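Local coordinates for protein peptide chain release factor subunit 1 (Methanosarcina mazei, PDB 3IR9) that probably directs the termination of translation at all three stop codons as part of a heterodimer, and is represented here by its C-terminal domain, at residues A[47-50]-A[51-55]; A[17-20]-A[21-25]; A[4-8]-A[9-13]. One frame throughout, in Å; residues are numbered along the deposited sequence.

Contact 1: A[47-50]-A[51-55]; sequences VAYG and ESQVR
Tyr49 and Gln53 are joined by a hydrogen bond from backbone to side chain: Tyr49 N donates its N-H to Gln53 OE1 at 2.8 Å. The N-H points almost straight at the oxygen, 169°, but the nitrogen sits above the amide's carbonyl plane rather than on a lone pair. Gln53 gets there by stretching out, CG anti to its backbone N (chi1 -164°) and the chain extended beyond, which carries the amide back to Ala48 and Tyr49, Gln53 CD 3.8 Å from Ala48 CB. The same OE1 stands over one face of the Tyr49 ring, offset toward the rim, with ring and amide planes perpendicular. A second bond is pure backbone, Val54 N to Gly50 O at 3.0 Å, closing the first turn of the helix.

Gly50 is the N-cap, the single residue between strand 47-49 and helix 51-58, and its backbone angles would jam a CB against the preceding carbonyl oxygen. In this domain 3 of the eRF1 family the strand is an edge of the four-stranded mixed sheet, and the chain turns back on itself there, strand and helix running at 138°.

Apolar contact comes from Val54, whose CG2 lies 4.0 Å from Ala48 CB and 3.5 Å from Tyr49 CA. Strand 156-160 meets the same valine through Ile156 and Ala158.

The charged pair sits on the helix. Arg55 brings NH1 and NH2 end-on to one oxygen, Glu51 OE2, each at 3.1 Å, NH2 to its anti lone pair and NH1 from above the carboxylate plane. Thr91 also bonds that oxygen, while Arg55 NE makes a salt bridge with Glu124.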
ATOM      1  N   VAL A  47     -25.880 -13.073  15.626  1.00 56.70           N
ATOM      2  CA  VAL A  47     -25.108 -12.305  14.666  1.00 56.03           C
ATOM      3  C   VAL A  47     -25.816 -10.998  14.400  1.00 53.38           C
ATOM      4  O   VAL A  47     -26.912 -10.758  14.900  1.00 91.01           O
ATOM      5  CB  VAL A  47     -24.943 -13.042  13.329  1.00 49.18           C
ATOM      6  CG1 VAL A  47     -24.471 -14.469  13.563  1.00 46.04           C
ATOM      7  CG2 VAL A  47     -26.248 -13.017  12.543  1.00 66.14           C
ATOM      8  N   ALA A  48     -25.181 -10.156  13.602  1.00 47.71           N
ATOM      9  CA  ALA A  48     -25.745  -8.868  13.238  1.00 40.15           C
ATOM     10  C   ALA A  48     -24.806  -8.217  12.249  1.00 47.44           C
ATOM     11  O   ALA A  48     -23.587  -8.349  12.352  1.00 62.68           O
ATOM     12  CB  ALA A  48     -25.921  -7.995  14.457  1.00 41.68           C
ATOM     13  N   TYR A  49     -25.375  -7.521  11.278  1.00 59.78           N
ATOM     14  CA  TYR A  49     -24.576  -6.909  10.231  1.00104.40           C
ATOM     15  C   TYR A  49     -25.250  -5.637   9.729  1.00 87.45           C
ATOM     16  O   TYR A  49     -26.448  -5.430   9.935  1.00 51.26           O
ATOM     17  CB  TYR A  49     -24.337  -7.903   9.089  1.00 57.37           C
ATOM     18  CG  TYR A  49     -25.568  -8.697   8.701  1.00 81.39           C
ATOM     19  CD1 TYR A  49     -26.439  -8.230   7.725  1.00 56.92           C
ATOM     20  CD2 TYR A  49     -25.858  -9.913   9.312  1.00 90.43           C
ATOM     21  CE1 TYR A  49     -27.566  -8.949   7.368  1.00 85.66           C
ATOM     22  CE2 TYR A  49     -26.984 -10.640   8.962  1.00 39.17           C
ATOM     23  CZ  TYR A  49     -27.832 -10.151   7.989  1.00 77.42           C
ATOM     24  OH  TYR A  49     -28.952 -10.865   7.632  1.00223.47           O
ATOM     25  N   GLY A  50     -24.476  -4.774   9.084  1.00 55.44           N
ATOM     26  CA  GLY A  50     -25.004  -3.509   8.623  1.00 34.66           C
ATOM     27  C   GLY A  50     -24.868  -2.440   9.682  1.00 35.12           C
ATOM     28  O   GLY A  50     -24.915  -2.720  10.879  1.00120.26           O
ATOM     29  N   GLU A  51     -24.693  -1.207   9.228  1.00 63.23           N
ATOM     30  CA  GLU A  51     -24.463  -0.077  10.112  1.00 41.61           C
ATOM     31  C   GLU A  51     -25.507   0.056  11.215  1.00 79.22           C
ATOM     32  O   GLU A  51     -25.162   0.127  12.397  1.00 45.05           O
ATOM     33  CB  GLU A  51     -24.407   1.211   9.296  1.00 51.44           C
ATOM     34  CG  GLU A  51     -24.265   2.459  10.128  1.00 42.41           C
ATOM     35  CD  GLU A  51     -24.386   3.692   9.287  1.00 68.62           C
ATOM     36  OE1 GLU A  51     -24.023   3.618   8.091  1.00 62.17           O
ATOM     37  OE2 GLU A  51     -24.848   4.723   9.818  1.00 53.61           O
ATOM     38  N   SER A  52     -26.780   0.093  10.830  1.00 56.95           N
ATOM     39  CA  SER A  52     -27.853   0.343  11.791  1.00 79.34           C
ATOM     40  C   SER A  52     -27.981  -0.789  12.817  1.00 51.65           C
ATOM     41  O   SER A  52     -28.026  -0.537  14.025  1.00 49.76           O
ATOM     42  CB  SER A  52     -29.189   0.582  11.079  1.00 65.82           C
ATOM     43  OG  SER A  52     -30.121   1.243  11.926  1.00 84.96           O
ATOM     44  N   GLN A  53     -28.007  -2.031  12.330  1.00144.36           N
ATOM     45  CA  GLN A  53     -28.217  -3.200  13.189  1.00 52.41           C
ATOM     46  C   GLN A  53     -27.053  -3.461  14.144  1.00 71.25           C
ATOM     47  O   GLN A  53     -27.255  -3.799  15.309  1.00 49.10           O
ATOM     48  CB  GLN A  53     -28.488  -4.455  12.353  1.00 71.01           C
ATOM     49  CG  GLN A  53     -29.102  -5.610  13.150  1.00 44.06           C
ATOM     50  CD  GLN A  53     -28.971  -6.946  12.439  1.00 49.40           C
ATOM     51  OE1 GLN A  53     -28.121  -7.111  11.566  1.00106.65           O
ATOM     52  NE2 GLN A  53     -29.807  -7.906  12.814  1.00 44.11           N
ATOM     53  N   VAL A  54     -25.832  -3.319  13.648  1.00 42.63           N
ATOM     54  CA  VAL A  54     -24.671  -3.525  14.492  1.00 34.60           C
ATOM     55  C   VAL A  54     -24.474  -2.368  15.480  1.00 44.87           C
ATOM     56  O   VAL A  54     -24.017  -2.582  16.602  1.00 48.48           O
ATOM     57  CB  VAL A  54     -23.414  -3.780  13.650  1.00 30.75           C
ATOM     58  CG1 VAL A  54     -22.157  -3.601  14.492  1.00 55.68           C
ATOM     59  CG2 VAL A  54     -23.470  -5.177  13.055  1.00 37.86           C
ATOM     60  N   ARG A  55     -24.851  -1.153  15.083  1.00 75.36           N
ATOM     61  CA  ARG A  55     -24.700   0.007  15.970  1.00 30.43           C
ATOM     62  C   ARG A  55     -25.462  -0.168  17.276  1.00 49.59           C
ATOM     63  O   ARG A  55     -24.909   0.041  18.354  1.00 68.28           O
ATOM     64  CB  ARG A  55     -25.130   1.323  15.297  1.00 38.72           C
ATOM     65  CG  ARG A  55     -24.935   2.536  16.205  1.00 42.49           C
ATOM     66  CD  ARG A  55     -25.251   3.866  15.531  1.00 63.33           C
ATOM     67  NE  ARG A  55     -24.206   4.303  14.608  1.00 54.40           N
ATOM     68  CZ  ARG A  55     -24.296   4.208  13.284  1.00110.53           C
ATOM     69  NH1 ARG A  55     -23.307   4.634  12.512  1.00 52.94           N
ATOM     70  NH2 ARG A  55     -25.379   3.685  12.729  1.00 47.25           N
TER

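Contact 2: A[17-20]-A[21-25]; sequences AGEK and LQDLE
Leu21 packs back on Ala17 one turn earlier in the long N-terminal helix 10-41, an i to i+4 contact along a single alpha-helix. Leu21 CB lies 3.6 Å from Gly18 O. CG then turns beside the backbone N, anti to the carbonyl carbon (chi1 -51°), which swings the branch back over the preceding turn. Of its two methyls, CD1 reaches Ala17, lying 4.1 Å from Ala17 CB; Leu21 CD2 keeps farther off, its nearest approach 4.0 Å to Ala17 O. The modelled leucine is too close to that oxygen, so the finer placement of this branch is doubtful. Val14 of the second subunit packs on both Ala17 and Leu21, making this face of the helix part of the interface between the two copies.

The backbone keeps the regular helical ladder, with Gln22 N bonded to Gly18 O at 3.2 Å and Leu24 N to Lys20 O at 3.0 Å. Two acidic side chains come near each other as well: Glu19 OE2 and Asp23 OD1 are 4.5 Å apart, like charges that probably disfavour one another mildly. Glu19 bends at chi2 (93°) and Gln22 stays extended; their carboxylate and amide planes are inclined at 60°, with Glu19 OE1 3.6 Å from Gln22 NE2.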
ATOM      1  N   ALA A  17       9.963 -11.284  10.388  1.00 99.78           N
ATOM      2  CA  ALA A  17       8.854 -11.401  11.327  1.00 65.87           C
ATOM      3  C   ALA A  17       7.608 -10.692  10.805  1.00106.58           C
ATOM      4  O   ALA A  17       6.513 -11.247  10.839  1.00 86.19           O
ATOM      5  CB  ALA A  17       9.249 -10.849  12.678  1.00 55.89           C
ATOM      6  N   GLY A  18       7.790  -9.471  10.314  1.00 63.62           N
ATOM      7  CA  GLY A  18       6.693  -8.664   9.811  1.00 41.51           C
ATOM      8  C   GLY A  18       5.786  -9.362   8.814  1.00 67.38           C
ATOM      9  O   GLY A  18       4.566  -9.269   8.921  1.00 58.15           O
ATOM     10  N   GLU A  19       6.374 -10.057   7.844  1.00 47.32           N
ATOM     11  CA  GLU A  19       5.601 -10.726   6.795  1.00 57.97           C
ATOM     12  C   GLU A  19       4.827 -11.918   7.354  1.00 40.94           C
ATOM     13  O   GLU A  19       3.683 -12.154   6.978  1.00 76.31           O
ATOM     14  CB  GLU A  19       6.514 -11.166   5.641  1.00 56.87           C
ATOM     15  CG  GLU A  19       5.836 -11.994   4.541  1.00150.37           C
ATOM     16  CD  GLU A  19       5.325 -11.163   3.366  1.00107.15           C
ATOM     17  OE1 GLU A  19       5.584  -9.940   3.314  1.00 90.78           O
ATOM     18  OE2 GLU A  19       4.664 -11.747   2.482  1.00 69.76           O
ATOM     19  N   LYS A  20       5.455 -12.662   8.257  1.00 56.38           N
ATOM     20  CA  LYS A  20       4.807 -13.801   8.893  1.00 53.57           C
ATOM     21  C   LYS A  20       3.601 -13.339   9.701  1.00 59.84           C
ATOM     22  O   LYS A  20       2.535 -13.951   9.647  1.00 64.10           O
ATOM     23  CB  LYS A  20       5.802 -14.525   9.800  1.00 78.63           C
ATOM     24  CG  LYS A  20       7.227 -14.420   9.299  1.00137.83           C
ATOM     25  CD  LYS A  20       8.111 -15.523   9.834  1.00105.35           C
ATOM     26  CE  LYS A  20       9.408 -15.577   9.042  1.00 92.69           C
ATOM     27  NZ  LYS A  20      10.226 -16.777   9.364  1.00155.40           N
ATOM     28  N   LEU A  21       3.778 -12.249  10.446  1.00 54.78           N
ATOM     29  CA  LEU A  21       2.710 -11.702  11.275  1.00 54.17           C
ATOM     30  C   LEU A  21       1.495 -11.333  10.432  1.00 48.24           C
ATOM     31  O   LEU A  21       0.363 -11.633  10.809  1.00 46.88           O
ATOM     32  CB  LEU A  21       3.213 -10.494  12.055  1.00 53.11           C
ATOM     33  CG  LEU A  21       4.510 -10.775  12.816  1.00 63.23           C
ATOM     34  CD1 LEU A  21       5.341  -9.517  12.901  1.00134.78           C
ATOM     35  CD2 LEU A  21       4.260 -11.375  14.201  1.00 76.65           C
ATOM     36  N   GLN A  22       1.737 -10.690   9.291  1.00 62.12           N
ATOM     37  CA  GLN A  22       0.676 -10.394   8.332  1.00 51.63           C
ATOM     38  C   GLN A  22      -0.124 -11.653   7.999  1.00 39.45           C
ATOM     39  O   GLN A  22      -1.350 -11.657   8.084  1.00 93.19           O
ATOM     40  CB  GLN A  22       1.254  -9.790   7.045  1.00 50.21           C
ATOM     41  CG  GLN A  22       1.528  -8.290   7.105  1.00 69.53           C
ATOM     42  CD  GLN A  22       2.114  -7.753   5.809  1.00 74.06           C
ATOM     43  OE1 GLN A  22       2.088  -6.547   5.551  1.00 95.77           O
ATOM     44  NE2 GLN A  22       2.643  -8.649   4.984  1.00127.08           N
ATOM     45  N   ASP A  23       0.578 -12.720   7.621  1.00127.18           N
ATOM     46  CA  ASP A  23      -0.070 -13.974   7.242  1.00 34.26           C
ATOM     47  C   ASP A  23      -0.867 -14.557   8.409  1.00 96.97           C
ATOM     48  O   ASP A  23      -1.888 -15.215   8.200  1.00 66.52           O
ATOM     49  CB  ASP A  23       0.961 -14.988   6.730  1.00 53.68           C
ATOM     50  CG  ASP A  23       1.780 -14.452   5.564  1.00 83.53           C
ATOM     51  OD1 ASP A  23       1.363 -13.443   4.958  1.00 60.73           O
ATOM     52  OD2 ASP A  23       2.842 -15.038   5.253  1.00 64.82           O
ATOM     53  N   LEU A  24      -0.396 -14.314   9.632  1.00 51.41           N
ATOM     54  CA  LEU A  24      -1.164 -14.655  10.825  1.00 64.53           C
ATOM     55  C   LEU A  24      -2.407 -13.784  10.874  1.00 52.19           C
ATOM     56  O   LEU A  24      -3.480 -14.244  11.258  1.00 72.63           O
ATOM     57  CB  LEU A  24      -0.349 -14.427  12.097  1.00 49.83           C
ATOM     58  CG  LEU A  24       0.543 -15.521  12.691  1.00114.48           C
ATOM     59  CD1 LEU A  24       1.023 -15.086  14.072  1.00 74.37           C
ATOM     60  CD2 LEU A  24      -0.169 -16.862  12.782  1.00 37.43           C
ATOM     61  N   GLU A  25      -2.252 -12.519  10.488  1.00 50.86           N
ATOM     62  CA  GLU A  25      -3.372 -11.588  10.478  1.00 62.42           C
ATOM     63  C   GLU A  25      -4.501 -12.160   9.650  1.00 47.04           C
ATOM     64  O   GLU A  25      -5.605 -12.352  10.148  1.00 73.85           O
ATOM     65  CB  GLU A  25      -2.963 -10.233   9.898  1.00 82.14           C
ATOM     66  CG  GLU A  25      -1.891  -9.520  10.682  1.00143.05           C
ATOM     67  CD  GLU A  25      -2.385  -9.058  12.029  1.00 72.40           C
ATOM     68  OE1 GLU A  25      -3.557  -8.634  12.111  1.00136.36           O
ATOM     69  OE2 GLU A  25      -1.604  -9.117  13.003  1.00180.93           O
TER

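Contact 3: A[4-8]-A[9-13]; sequences YTDES and GLSEL
Asp6 and Ser11 face each other where the irregular chain 4-8 turns into helix 10-41, their CA atoms 6.3 Å apart. Gly9 makes the turn with a positive phi, which favours glycine, and a CB there would run into Ser8 O. Beyond it the chain winds into the helix, and its first amides point back at the loop.

Asp6 takes them. With CG anti to the backbone N (chi1 -177°), its carboxylate is carried forward to the start of the helix. Asp6 OD1 accepts Leu10 N at 2.8 Å on its syn lone pair, a bent bond of 130°, and Ser11 N at 2.8 Å on the anti side but tilted out of the carboxylate plane, nearly straight at 169°. Ser11 OG adds a weak bond to the same oxygen at 3.1 Å. The other oxygen serves the loop: Ser8 OG donates to the syn lone pair of Asp6 OD2 at 2.8 Å, and Ser8 N adds a weak bond to it. Thus OD1 holds the helix start and OD2 the turn before it. An alanine in place of the aspartate is likely to leave Leu10 N and Ser11 N without their acceptor and let the Ser8 hydroxyl turn away.

Glu25 of the second subunit bonds both Thr5 OG1 and Asp6 N, tying this loop to the partner's helix. A carboxylate taking N-H groups that open a helix and lack a carbonyl partner one turn earlier is common in loops leading into helix N-termini; here it joins loop 4-8 to helix 10-41.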
ATOM      1  N   TYR A   4      24.144   3.619   2.488  1.00124.47           N
ATOM      2  CA  TYR A   4      22.855   4.292   2.299  1.00 76.32           C
ATOM      3  C   TYR A   4      21.634   3.412   2.627  1.00148.58           C
ATOM      4  O   TYR A   4      20.490   3.873   2.568  1.00 66.71           O
ATOM      5  CB  TYR A   4      22.730   4.833   0.867  1.00 58.14           C
ATOM      6  CG  TYR A   4      23.870   5.722   0.426  1.00 78.11           C
ATOM      7  CD1 TYR A   4      23.863   7.084   0.704  1.00 67.11           C
ATOM      8  CD2 TYR A   4      24.950   5.203  -0.280  1.00117.41           C
ATOM      9  CE1 TYR A   4      24.901   7.903   0.296  1.00108.23           C
ATOM     10  CE2 TYR A   4      25.993   6.012  -0.690  1.00195.05           C
ATOM     11  CZ  TYR A   4      25.963   7.363  -0.401  1.00132.24           C
ATOM     12  OH  TYR A   4      27.001   8.171  -0.811  1.00 68.36           O
ATOM     13  N   THR A   5      21.876   2.151   2.964  1.00107.03           N
ATOM     14  CA  THR A   5      20.796   1.240   3.342  1.00115.40           C
ATOM     15  C   THR A   5      21.370   0.054   4.125  1.00180.21           C
ATOM     16  O   THR A   5      22.540  -0.299   3.948  1.00108.37           O
ATOM     17  CB  THR A   5      19.967   0.788   2.105  1.00190.83           C
ATOM     18  OG1 THR A   5      19.031   1.819   1.748  1.00 80.28           O
ATOM     19  CG2 THR A   5      19.208  -0.505   2.384  1.00128.63           C
ATOM     20  N   ASP A   6      20.558  -0.536   5.002  1.00138.88           N
ATOM     21  CA  ASP A   6      21.039  -1.547   5.948  1.00 54.71           C
ATOM     22  C   ASP A   6      21.755  -2.721   5.288  1.00138.75           C
ATOM     23  O   ASP A   6      21.401  -3.137   4.182  1.00129.05           O
ATOM     24  CB  ASP A   6      19.899  -2.075   6.816  1.00 64.60           C
ATOM     25  CG  ASP A   6      20.378  -3.066   7.859  1.00123.48           C
ATOM     26  OD1 ASP A   6      19.705  -4.103   8.046  1.00146.18           O
ATOM     27  OD2 ASP A   6      21.437  -2.816   8.479  1.00 96.34           O
ATOM     28  N   GLU A   7      22.750  -3.256   5.996  1.00231.47           N
ATOM     29  CA  GLU A   7      23.617  -4.310   5.476  1.00196.60           C
ATOM     30  C   GLU A   7      23.876  -5.382   6.541  1.00120.20           C
ATOM     31  O   GLU A   7      24.097  -6.557   6.229  1.00 75.23           O
ATOM     32  CB  GLU A   7      24.947  -3.701   5.034  1.00 57.79           C
ATOM     33  CG  GLU A   7      25.441  -4.168   3.681  1.00156.33           C
ATOM     34  CD  GLU A   7      24.756  -3.448   2.536  1.00105.75           C
ATOM     35  OE1 GLU A   7      23.511  -3.513   2.449  1.00164.35           O
ATOM     36  OE2 GLU A   7      25.464  -2.820   1.720  1.00189.87           O
ATOM     37  N   SER A   8      23.855  -4.956   7.801  1.00104.20           N
ATOM     38  CA  SER A   8      24.020  -5.855   8.934  1.00 74.20           C
ATOM     39  C   SER A   8      22.851  -6.825   8.999  1.00 84.01           C
ATOM     40  O   SER A   8      22.808  -7.705   9.857  1.00 89.42           O
ATOM     41  CB  SER A   8      24.082  -5.054  10.226  1.00 54.67           C
ATOM     42  OG  SER A   8      22.949  -4.207  10.325  1.00 71.45           O
ATOM     43  N   GLY A   9      21.890  -6.636   8.100  1.00 74.97           N
ATOM     44  CA  GLY A   9      20.768  -7.543   7.964  1.00 81.50           C
ATOM     45  C   GLY A   9      19.791  -7.536   9.120  1.00 58.86           C
ATOM     46  O   GLY A   9      19.273  -8.588   9.498  1.00 74.70           O
ATOM     47  N   LEU A  10      19.540  -6.362   9.693  1.00111.43           N
ATOM     48  CA  LEU A  10      18.488  -6.226  10.697  1.00 59.72           C
ATOM     49  C   LEU A  10      17.188  -5.920   9.972  1.00 80.68           C
ATOM     50  O   LEU A  10      16.115  -6.375  10.367  1.00 65.28           O
ATOM     51  CB  LEU A  10      18.807  -5.119  11.699  1.00 55.89           C
ATOM     52  CG  LEU A  10      18.299  -5.334  13.132  1.00 81.68           C
ATOM     53  CD1 LEU A  10      16.890  -5.904  13.155  1.00 76.29           C
ATOM     54  CD2 LEU A  10      19.236  -6.248  13.898  1.00109.26           C
ATOM     55  N   SER A  11      17.299  -5.141   8.903  1.00 55.84           N
ATOM     56  CA  SER A  11      16.172  -4.896   8.022  1.00 61.56           C
ATOM     57  C   SER A  11      15.554  -6.228   7.644  1.00100.17           C
ATOM     58  O   SER A  11      14.374  -6.451   7.884  1.00 79.96           O
ATOM     59  CB  SER A  11      16.619  -4.153   6.764  1.00112.42           C
ATOM     60  OG  SER A  11      17.058  -2.847   7.084  1.00123.46           O
ATOM     61  N   GLU A  12      16.367  -7.112   7.069  1.00 74.46           N
ATOM     62  CA  GLU A  12      15.920  -8.446   6.673  1.00 57.18           C
ATOM     63  C   GLU A  12      15.321  -9.233   7.844  1.00 50.79           C
ATOM     64  O   GLU A  12      14.366  -9.988   7.664  1.00 94.82           O
ATOM     65  CB  GLU A  12      17.075  -9.233   6.049  1.00 44.53           C
ATOM     66  CG  GLU A  12      17.689  -8.567   4.830  1.00 78.51           C
ATOM     67  CD  GLU A  12      16.698  -8.409   3.691  1.00139.29           C
ATOM     68  OE1 GLU A  12      16.938  -7.559   2.807  1.00178.61           O
ATOM     69  OE2 GLU A  12      15.680  -9.134   3.681  1.00103.16           O
ATOM     70  N   LEU A  13      15.880  -9.058   9.040  1.00106.54           N
ATOM     71  CA  LEU A  13      15.359  -9.738  10.225  1.00 68.45           C
ATOM     72  C   LEU A  13      13.988  -9.195  10.603  1.00100.05           C
ATOM     73  O   LEU A  13      12.991  -9.912  10.539  1.00 94.16           O
ATOM     74  CB  LEU A  13      16.323  -9.611  11.406  1.00 96.32           C
ATOM     75  CG  LEU A  13      17.570 -10.495  11.328  1.00114.31           C
ATOM     76  CD1 LEU A  13      18.362 -10.444  12.623  1.00 78.58           C
ATOM     77  CD2 LEU A  13      17.175 -11.923  11.003  1.00 59.85           C
TER

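Overall arrangement
Contacts 3, 2 and 1 follow in that order along the chain. The first two share helix 10-41, with centres about 19 Å apart, and both touch the second subunit: the stretch of contact 2 in one copy, through Leu21 and Glu25, meets contact 3 of the other. Contact 1 lies in the body of the domain, its centre about 30 Å from that of contact 2 and 46 Å from that of contact 3, and no other chain of the assembly touches it. The zinc ion, held by Cys81, Cys84, Cys106 and Cys109, belongs to none of the three contacts.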